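PDB 3E3Z: ATP synthase subunit s, mitochondrial from Bos taurus, which regulates mitochondrial ATP synthase, being needed for its proton conduction and favouring energy-driven ATP synthesis by blocking a proton leak through an alternative exit pathway. Local coordinates for residues V9-D14 and S28-R33; C34-R39 and T69-M74. The protein carries 1 engineered substitution. All coordinates share one frame; numbering follows the deposited sequence.

Contact 1: residues V9-D14 and S28-R33; sequences VFNKVD and SEWLLR. With PA0 (Phenylarsine oxide), chain D.
R33 reaches from the last turn of helix 23-33 to the carbonyl oxygen that F10 presents at the end of helix 2-11, and this grip joins the first and third helices of the all-helical N-terminal domain. Two guanidinium nitrogens close side-on around that one oxygen: R33 NE donates to F10 O at 2.8 Å, and R33 NH2 to the same F10 O at 2.9 Å. The oxygen lies almost exactly in the guanidinium plane, yet the two donors meet the carbonyl differently, NE tilted 20° from its plane and NH2 well above it. The chain of R33 runs extended from CG to NE after leaving the backbone between N and the carbonyl carbon (chi1 78°), which brings the guanidinium beside the W30 backbone; W30 CA lies 3.6 Å above one guanidinium face, offset toward its rim.

The close-packed part of the contact also takes in W30 and N11, both buried, and the ring of F10. The indole presents its edge to helix 2-11, with W30 CD1 3.6 Å from F10 O, while the side-chain amide of N11 sits beside the pyrrole nitrogen, its plane turned 66° from the ring. Beyond this segment W30 is enclosed by H80, stacked on it, and F78, edge-to-face. C2 of phenylarsine oxide lies over one face of the F10 ring, offset toward the rim, and to the ring's edge, in its plane, comes the backbone oxygen of R33, 3.2 Å from F10 CE1.

Toward solvent the contact thins out. K12 leaves helical geometry, its CB directed away from helix 23-33, and past it a water bridges the two segments, accepting from D14 N at 3.0 Å and only weakly from R33 NH2.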
ATOM      1  N   VAL A   9      14.570   6.765  -7.961  1.00  6.57           N
ATOM      2  CA  VAL A   9      14.364   6.233  -9.288  1.00  6.64           C
ATOM      3  C   VAL A   9      13.684   4.846  -9.257  1.00  6.69           C
ATOM      4  O   VAL A   9      12.975   4.466 -10.178  1.00  6.72           O
ATOM      5  CB  VAL A   9      15.680   6.267 -10.116  1.00  6.69           C
ATOM      6  CG1 VAL A   9      16.567   5.065  -9.865  1.00  6.89           C
ATOM      7  CG2 VAL A   9      15.307   6.402 -11.504  1.00  7.70           C
ATOM      8  N   PHE A  10      13.874   4.128  -8.157  1.00  6.72           N
ATOM      9  CA  PHE A  10      13.146   2.861  -7.919  1.00  6.36           C
ATOM     10  C   PHE A  10      11.650   3.141  -7.823  1.00  6.37           C
ATOM     11  O   PHE A  10      10.834   2.312  -8.227  1.00  6.38           O
ATOM     12  CB  PHE A  10      13.674   2.100  -6.697  1.00  6.45           C
ATOM     13  CG  PHE A  10      14.704   1.049  -7.037  1.00  6.50           C
ATOM     14  CD1 PHE A  10      14.473  -0.295  -6.805  1.00  6.39           C
ATOM     15  CD2 PHE A  10      15.910   1.402  -7.609  1.00  6.50           C
ATOM     16  CE1 PHE A  10      15.403  -1.252  -7.116  1.00  7.29           C
ATOM     17  CE2 PHE A  10      16.830   0.440  -7.940  1.00  6.97           C
ATOM     18  CZ  PHE A  10      16.585  -0.887  -7.684  1.00  7.26           C
ATOM     19  N   ASN A  11      11.324   4.329  -7.327  1.00  6.00           N
ATOM     20  CA  ASN A  11       9.940   4.693  -7.007  1.00  5.97           C
ATOM     21  C   ASN A  11       9.259   5.476  -8.109  1.00  6.15           C
ATOM     22  O   ASN A  11       8.035   5.454  -8.261  1.00  6.78           O
ATOM     23  CB  ASN A  11       9.853   5.430  -5.659  1.00  5.60           C
ATOM     24  CG  ASN A  11       9.879   4.490  -4.510  1.00  5.91           C
ATOM     25  OD1 ASN A  11      10.926   4.312  -3.831  1.00  6.90           O
ATOM     26  ND2 ASN A  11       8.758   3.819  -4.304  1.00  4.78           N
ATOM     27  N   LYS A  12      10.034   6.224  -8.888  1.00  6.09           N
ATOM     28  CA  LYS A  12       9.433   7.158  -9.856  1.00  6.36           C
ATOM     29  C   LYS A  12       8.571   6.467 -10.905  1.00  6.23           C
ATOM     30  O   LYS A  12       8.958   5.443 -11.434  1.00  6.65           O
ATOM     31  CB  LYS A  12      10.544   7.950 -10.583  1.00  6.29           C
ATOM     32  CG  LYS A  12      10.036   9.074 -11.437  1.00  7.20           C
ATOM     33  CD  LYS A  12      11.195   9.804 -12.103  1.00  8.22           C
ATOM     34  CE  LYS A  12      10.705  10.803 -13.108  1.00  9.41           C
ATOM     35  NZ  LYS A  12       9.831  11.784 -12.452  1.00  9.84           N
ATOM     36  N   VAL A  13       7.403   7.034 -11.161  1.00  6.46           N
ATOM     37  CA  VAL A  13       6.472   6.502 -12.181  1.00  6.84           C
ATOM     38  C   VAL A  13       6.980   6.805 -13.568  1.00  7.15           C
ATOM     39  O   VAL A  13       7.383   7.932 -13.851  1.00  7.32           O
ATOM     40  CB  VAL A  13       5.067   7.088 -12.020  1.00  7.10           C
ATOM     41  CG1 VAL A  13       4.141   6.599 -13.120  1.00  7.29           C
ATOM     42  CG2 VAL A  13       4.482   6.709 -10.642  1.00  7.35           C
ATOM     43  N   ASP A  14       6.979   5.786 -14.412  1.00  7.29           N
ATOM     44  CA  ASP A  14       7.202   5.969 -15.847  1.00  7.59           C
ATOM     45  C   ASP A  14       5.884   5.833 -16.544  1.00  7.83           C
ATOM     46  O   ASP A  14       5.348   4.728 -16.692  1.00  7.93           O
ATOM     47  CB  ASP A  14       8.164   4.937 -16.373  1.00  7.41           C
ATOM     48  CG  ASP A  14       8.564   5.175 -17.828  1.00  8.69           C
ATOM     49  OD1 ASP A  14       9.739   4.910 -18.168  1.00  8.54           O
ATOM     50  OD2 ASP A  14       7.716   5.641 -18.596  1.00  8.90           O
ATOM     51  N   SER A  28       2.881  -3.565 -10.718  1.00  5.70           N
ATOM     52  CA  SER A  28       3.485  -4.832 -10.288  1.00  5.53           C
ATOM     53  C   SER A  28       5.012  -4.723 -10.357  1.00  5.78           C
ATOM     54  O   SER A  28       5.706  -5.191  -9.461  1.00  5.52           O
ATOM     55  CB  SER A  28       3.012  -6.022 -11.124  1.00  5.84           C
ATOM     56  OG  SER A  28       1.609  -6.225 -11.047  1.00  5.42           O
ATOM     57  N   GLU A  29       5.493  -4.123 -11.451  1.00  5.68           N
ATOM     58  CA  GLU A  29       6.925  -3.902 -11.678  1.00  5.83           C
ATOM     59  C   GLU A  29       7.559  -3.033 -10.603  1.00  5.76           C
ATOM     60  O   GLU A  29       8.618  -3.371 -10.050  1.00  5.97           O
ATOM     61  CB  GLU A  29       7.163  -3.336 -13.060  1.00  6.21           C
ATOM     62  CG  GLU A  29       6.865  -4.356 -14.116  1.00  6.57           C
ATOM     63  CD  GLU A  29       6.762  -3.791 -15.499  1.00  7.93           C
ATOM     64  OE1 GLU A  29       6.860  -2.566 -15.672  1.00  7.94           O
ATOM     65  OE2 GLU A  29       6.617  -4.603 -16.439  1.00  9.01           O
ATOM     66  N   TRP A  30       6.880  -1.931 -10.300  1.00  5.63           N
ATOM     67  CA  TRP A  30       7.292  -1.018  -9.206  1.00  5.39           C
ATOM     68  C   TRP A  30       7.404  -1.768  -7.869  1.00  5.51           C
ATOM     69  O   TRP A  30       8.404  -1.710  -7.185  1.00  5.03           O
ATOM     70  CB  TRP A  30       6.367   0.208  -9.114  1.00  5.61           C
ATOM     71  CG  TRP A  30       6.417   0.955  -7.818  1.00  5.32           C
ATOM     72  CD1 TRP A  30       7.482   1.601  -7.286  1.00  4.86           C
ATOM     73  CD2 TRP A  30       5.338   1.110  -6.868  1.00  5.32           C
ATOM     74  NE1 TRP A  30       7.141   2.178  -6.077  1.00  5.38           N
ATOM     75  CE2 TRP A  30       5.832   1.884  -5.803  1.00  4.72           C
ATOM     76  CE3 TRP A  30       4.003   0.686  -6.838  1.00  5.65           C
ATOM     77  CZ2 TRP A  30       5.065   2.198  -4.686  1.00  5.45           C
ATOM     78  CZ3 TRP A  30       3.253   1.008  -5.730  1.00  5.89           C
ATOM     79  CH2 TRP A  30       3.775   1.750  -4.682  1.00  5.39           C
ATOM     80  N   LEU A  31       6.331  -2.477  -7.497  1.00  5.37           N
ATOM     81  CA  LEU A  31       6.304  -3.189  -6.226  1.00  5.58           C
ATOM     82  C   LEU A  31       7.415  -4.230  -6.134  1.00  5.53           C
ATOM     83  O   LEU A  31       8.208  -4.236  -5.198  1.00  5.53           O
ATOM     84  CB  LEU A  31       4.907  -3.777  -5.948  1.00  5.38           C
ATOM     85  CG  LEU A  31       3.960  -2.655  -5.577  1.00  5.37           C
ATOM     86  CD1 LEU A  31       2.494  -2.975  -5.854  1.00  5.76           C
ATOM     87  CD2 LEU A  31       4.168  -2.251  -4.142  1.00  4.88           C
ATOM     88  N   LEU A  32       7.519  -5.090  -7.129  1.00  5.68           N
ATOM     89  CA  LEU A  32       8.491  -6.145  -7.060  1.00  5.62           C
ATOM     90  C   LEU A  32       9.939  -5.567  -7.094  1.00  5.48           C
ATOM     91  O   LEU A  32      10.820  -6.049  -6.392  1.00  5.28           O
ATOM     92  CB  LEU A  32       8.276  -7.192  -8.174  1.00  5.81           C
ATOM     93  CG  LEU A  32       7.359  -8.329  -7.699  1.00  6.07           C
ATOM     94  CD1 LEU A  32       5.886  -7.852  -7.381  1.00  6.43           C
ATOM     95  CD2 LEU A  32       7.371  -9.457  -8.736  1.00  7.83           C
ATOM     96  N   ARG A  33      10.174  -4.546  -7.908  1.00  5.76           N
ATOM     97  CA  ARG A  33      11.552  -4.024  -7.989  1.00  5.81           C
ATOM     98  C   ARG A  33      11.943  -3.381  -6.659  1.00  5.72           C
ATOM     99  O   ARG A  33      13.111  -3.365  -6.288  1.00  6.15           O
ATOM    100  CB  ARG A  33      11.764  -3.096  -9.175  1.00  5.93           C
ATOM    101  CG  ARG A  33      11.253  -1.694  -9.023  1.00  5.84           C
ATOM    102  CD  ARG A  33      10.976  -1.056 -10.345  1.00  5.88           C
ATOM    103  NE  ARG A  33      10.568   0.330 -10.227  1.00  5.80           N
ATOM    104  CZ  ARG A  33       9.780   0.970 -11.069  1.00  6.07           C
ATOM    105  NH1 ARG A  33       9.360   0.399 -12.220  1.00  6.26           N
ATOM    106  NH2 ARG A  33       9.448   2.210 -10.818  1.00  6.64           N
TER
HETATM  107 AS7  PA0 D 178      14.990  -1.069  -3.027  1.00  8.91          AS
HETATM  108  C1  PA0 D 178      15.846  -0.034  -2.743  1.00 13.16           C
HETATM  109  C2  PA0 D 178      16.250   0.855  -3.731  1.00 13.41           C
HETATM  110  C3  PA0 D 178      17.105   1.902  -3.423  1.00 14.05           C
HETATM  111  C4  PA0 D 178      17.573   2.087  -2.124  1.00 14.67           C
HETATM  112  C5  PA0 D 178      17.182   1.202  -1.124  1.00 14.17           C
HETATM  113  C6  PA0 D 178      16.328   0.149  -1.441  1.00 13.64           C
HETATM  114  O   HOH W   1       7.434   3.034 -13.343  1.00  8.07           O

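Contact 2: residues C34-R39 and T69-M74; sequences CGAMVR and TDSCIM. With MG (magnesium ion), chain B; PA0 (Phenylarsine oxide), chain D.
The magnesium site of the protein is built where the turn after helix 23-33 meets the end of strand 63-69 and the loop beyond it. G35 O binds the ion at 2.2 Å and T69 O at 2.3 Å, and three waters also coordinate it. The two carbonyl oxygens, G35 O and T69 O, lie 3.2 Å apart, a closeness that their shared cation would be expected to make tolerable. One of the coordinating waters also donates to D70 O, tying the ion's hydration shell to the residue after T69.

G35 is the C' residue of a Schellman motif ending the helix, with G35 N directed to L32 O and A36 N to L31 O. Its positive phi calls for glycine, since a CB would be jammed against the carbonyl oxygen of C34. This turn leads from the N-terminal domain into the first leucine-rich repeat, whereas T69-M74 belongs to the second.

Next to the metal, C34 O accepts two bonds that fasten the segments together. C72 N approaches in the carbonyl plane at 2.9 Å, its N-H...O angle 156°, whereas S71 OG donates from above that plane at 2.7 Å. With chi1 at 173°, the S71 hydroxyl stands opposite its own backbone nitrogen and next to its carbonyl carbon; it also receives a weak bond from I73 N. Beside these bonds C34 directs its CB toward T69-M74, where it packs 3.5 Å from I73 CG2. The same carbon of C34 touches C72 SG, beside which phenylarsine oxide is bound.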
ATOM      1  N   CYS A  34      10.941  -2.948  -5.898  1.00  5.69           N
ATOM      2  CA  CYS A  34      11.153  -2.338  -4.562  1.00  5.81           C
ATOM      3  C   CYS A  34      11.019  -3.302  -3.367  1.00  5.79           C
ATOM      4  O   CYS A  34      10.936  -2.910  -2.191  1.00  6.10           O
ATOM      5  CB  CYS A  34      10.162  -1.200  -4.373  1.00  5.65           C
ATOM      6  SG  CYS A  34      10.427   0.267  -5.443  1.00  6.18           S
ATOM      7  N   GLY A  35      11.016  -4.575  -3.668  1.00  6.03           N
ATOM      8  CA  GLY A  35      11.046  -5.610  -2.643  1.00  5.99           C
ATOM      9  C   GLY A  35       9.711  -5.977  -2.032  1.00  5.99           C
ATOM     10  O   GLY A  35       9.645  -6.493  -0.947  1.00  6.40           O
ATOM     11  N   ALA A  36       8.657  -5.668  -2.744  1.00  5.84           N
ATOM     12  CA  ALA A  36       7.303  -6.048  -2.353  1.00  5.74           C
ATOM     13  C   ALA A  36       6.801  -7.225  -3.223  1.00  5.78           C
ATOM     14  O   ALA A  36       7.454  -7.660  -4.183  1.00  6.06           O
ATOM     15  CB  ALA A  36       6.320  -4.831  -2.456  1.00  5.58           C
ATOM     16  N   MET A  37       5.630  -7.705  -2.864  1.00  5.50           N
ATOM     17  CA  MET A  37       4.944  -8.795  -3.608  1.00  5.70           C
ATOM     18  C   MET A  37       3.503  -8.397  -3.880  1.00  5.51           C
ATOM     19  O   MET A  37       2.905  -7.634  -3.128  1.00  5.34           O
ATOM     20  CB  MET A  37       4.958 -10.090  -2.805  1.00  5.73           C
ATOM     21  CG  MET A  37       6.336 -10.475  -2.283  1.00  5.89           C
ATOM     22  SD  MET A  37       6.264 -12.000  -1.321  1.00  7.10           S
ATOM     23  CE  MET A  37       8.000 -12.230  -0.932  1.00  7.38           C
ATOM     24  N   VAL A  38       2.953  -9.000  -4.920  1.00  5.35           N
ATOM     25  CA  VAL A  38       1.555  -8.792  -5.282  1.00  5.01           C
ATOM     26  C   VAL A  38       0.905 -10.133  -5.609  1.00  5.08           C
ATOM     27  O   VAL A  38       1.578 -11.087  -5.996  1.00  5.17           O
ATOM     28  CB  VAL A  38       1.338  -7.798  -6.458  1.00  4.94           C
ATOM     29  CG1 VAL A  38       2.026  -6.458  -6.181  1.00  5.59           C
ATOM     30  CG2 VAL A  38       1.773  -8.390  -7.823  1.00  4.92           C
ATOM     31  N   ARG A  39      -0.413 -10.164  -5.451  1.00  5.11           N
ATOM     32  CA  ARG A  39      -1.198 -11.314  -5.844  1.00  5.10           C
ATOM     33  C   ARG A  39      -2.386 -10.848  -6.686  1.00  5.19           C
ATOM     34  O   ARG A  39      -3.093  -9.910  -6.336  1.00  5.13           O
ATOM     35  CB  ARG A  39      -1.699 -12.102  -4.625  1.00  5.27           C
ATOM     36  CG  ARG A  39      -2.406 -13.407  -5.003  1.00  5.45           C
ATOM     37  CD  ARG A  39      -2.961 -14.161  -3.838  1.00  5.63           C
ATOM     38  NE  ARG A  39      -3.880 -13.349  -3.034  1.00  5.74           N
ATOM     39  CZ  ARG A  39      -5.086 -12.988  -3.443  1.00  6.25           C
ATOM     40  NH1 ARG A  39      -5.542 -13.415  -4.623  1.00  5.96           N
ATOM     41  NH2 ARG A  39      -5.852 -12.220  -2.677  1.00  6.86           N
ATOM     42  N   THR A  69       6.870  -6.007   2.378  1.00  5.41           N
ATOM     43  CA  THR A  69       7.618  -6.277   3.597  1.00  5.51           C
ATOM     44  C   THR A  69       9.098  -6.073   3.281  1.00  5.70           C
ATOM     45  O   THR A  69       9.606  -6.606   2.291  1.00  5.57           O
ATOM     46  CB  THR A  69       7.360  -7.718   4.099  1.00  5.74           C
ATOM     47  OG1 THR A  69       5.993  -7.884   4.504  1.00  6.02           O
ATOM     48  CG2 THR A  69       8.255  -8.057   5.252  1.00  6.10           C
ATOM     49  N   ASP A  70       9.777  -5.285   4.101  1.00  5.80           N
ATOM     50  CA  ASP A  70      11.204  -5.019   3.890  1.00  6.08           C
ATOM     51  C   ASP A  70      11.408  -4.435   2.501  1.00  6.10           C
ATOM     52  O   ASP A  70      12.268  -4.856   1.699  1.00  6.50           O
ATOM     53  CB  ASP A  70      12.029  -6.286   4.129  1.00  6.28           C
ATOM     54  CG  ASP A  70      12.281  -6.547   5.582  1.00  6.83           C
ATOM     55  OD1 ASP A  70      12.703  -5.612   6.293  1.00  7.46           O
ATOM     56  OD2 ASP A  70      12.064  -7.680   6.028  1.00  9.07           O
ATOM     57  N   SER A  71      10.557  -3.446   2.216  1.00  6.02           N
ATOM     58  CA  SER A  71      10.443  -2.820   0.909  1.00  5.74           C
ATOM     59  C   SER A  71      10.848  -1.345   0.946  1.00  5.80           C
ATOM     60  O   SER A  71      10.721  -0.675   1.967  1.00  5.92           O
ATOM     61  CB  SER A  71       8.988  -2.917   0.441  1.00  5.84           C
ATOM     62  OG  SER A  71       8.733  -2.213  -0.737  1.00  6.24           O
ATOM     63  N   CYS A  72      11.357  -0.874  -0.181  1.00  5.65           N
ATOM     64  CA  CYS A  72      11.779   0.541  -0.316  1.00  5.87           C
ATOM     65  C   CYS A  72      10.778   1.460  -0.959  1.00  5.79           C
ATOM     66  O   CYS A  72      11.114   2.579  -1.346  1.00  6.07           O
ATOM     67  CB  CYS A  72      13.111   0.674  -1.057  1.00  5.79           C
ATOM     68  SG  CYS A  72      13.070   0.179  -2.735  1.00  7.46           S
ATOM     69  N   ILE A  73       9.524   1.033  -1.017  1.00  5.88           N
ATOM     70  CA  ILE A  73       8.476   1.907  -1.540  1.00  6.02           C
ATOM     71  C   ILE A  73       8.320   3.156  -0.680  1.00  6.16           C
ATOM     72  O   ILE A  73       8.434   3.136   0.554  1.00  6.26           O
ATOM     73  CB  ILE A  73       7.118   1.190  -1.779  1.00  5.68           C
ATOM     74  CG1 ILE A  73       6.545   0.613  -0.489  1.00  6.09           C
ATOM     75  CG2 ILE A  73       7.255   0.098  -2.849  1.00  5.67           C
ATOM     76  CD1 ILE A  73       5.172  -0.019  -0.668  1.00  6.35           C
ATOM     77  N   MET A  74       8.071   4.276  -1.358  1.00  6.25           N
ATOM     78  CA  MET A  74       7.772   5.494  -0.635  1.00  6.65           C
ATOM     79  C   MET A  74       7.194   6.570  -1.536  1.00  6.72           C
ATOM     80  O   MET A  74       7.418   6.573  -2.732  1.00  6.63           O
ATOM     81  CB  MET A  74       9.050   6.004   0.032  1.00  7.20           C
ATOM     82  CG  MET A  74      10.047   6.520  -0.919  1.00  8.11           C
ATOM     83  SD  MET A  74      11.484   7.334  -0.157  1.00 11.24           S
ATOM     84  CE  MET A  74      10.824   8.249   1.123  1.00  7.47           C
TER
HETATM   85 MG    MG B 176       9.811  -8.096   0.529  1.00  7.15          MG
HETATM   86 AS7  PA0 D 178      14.990  -1.069  -3.027  1.00  8.91          AS
HETATM   87  C1  PA0 D 178      15.846  -0.034  -2.743  1.00 13.16           C
HETATM   88  C2  PA0 D 178      16.250   0.855  -3.731  1.00 13.41           C
HETATM   89  C3  PA0 D 178      17.105   1.902  -3.423  1.00 14.05           C
HETATM   90  C4  PA0 D 178      17.573   2.087  -2.124  1.00 14.67           C
HETATM   91  C5  PA0 D 178      17.182   1.202  -1.124  1.00 14.17           C
HETATM   92  C6  PA0 D 178      16.328   0.149  -1.441  1.00 13.64           C
HETATM   93  O   HOH W   2      12.178  -7.549   0.769  1.00  7.50           O
HETATM   94  O   HOH W   3      10.024  -9.846   2.170  1.00  7.41           O
HETATM   95  O   HOH W   4      10.377  -9.659  -1.241  1.00  7.88           O

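The contacts follow one another along the chain: both segments of contact 1 precede the T69-M74 half of contact 2, and C34-R39 comes directly after R33. Their centres lie 9 Å apart on the same side of the chain's centre. Helix 23-33 supplies the second half of contact 1 and leads through the G35 turn into strand 37-40, an outermost strand of the six-stranded sheet, antiparallel to strand 63-69. Contact 1 joins the first and third helices of the N-terminal domain; contact 2 ties that domain to the second leucine-rich repeat through magnesium and direct hydrogen bonds. The two touch where N11 meets the C72-M74 backbone, and phenylarsine oxide spans both, lying against F10 and C72.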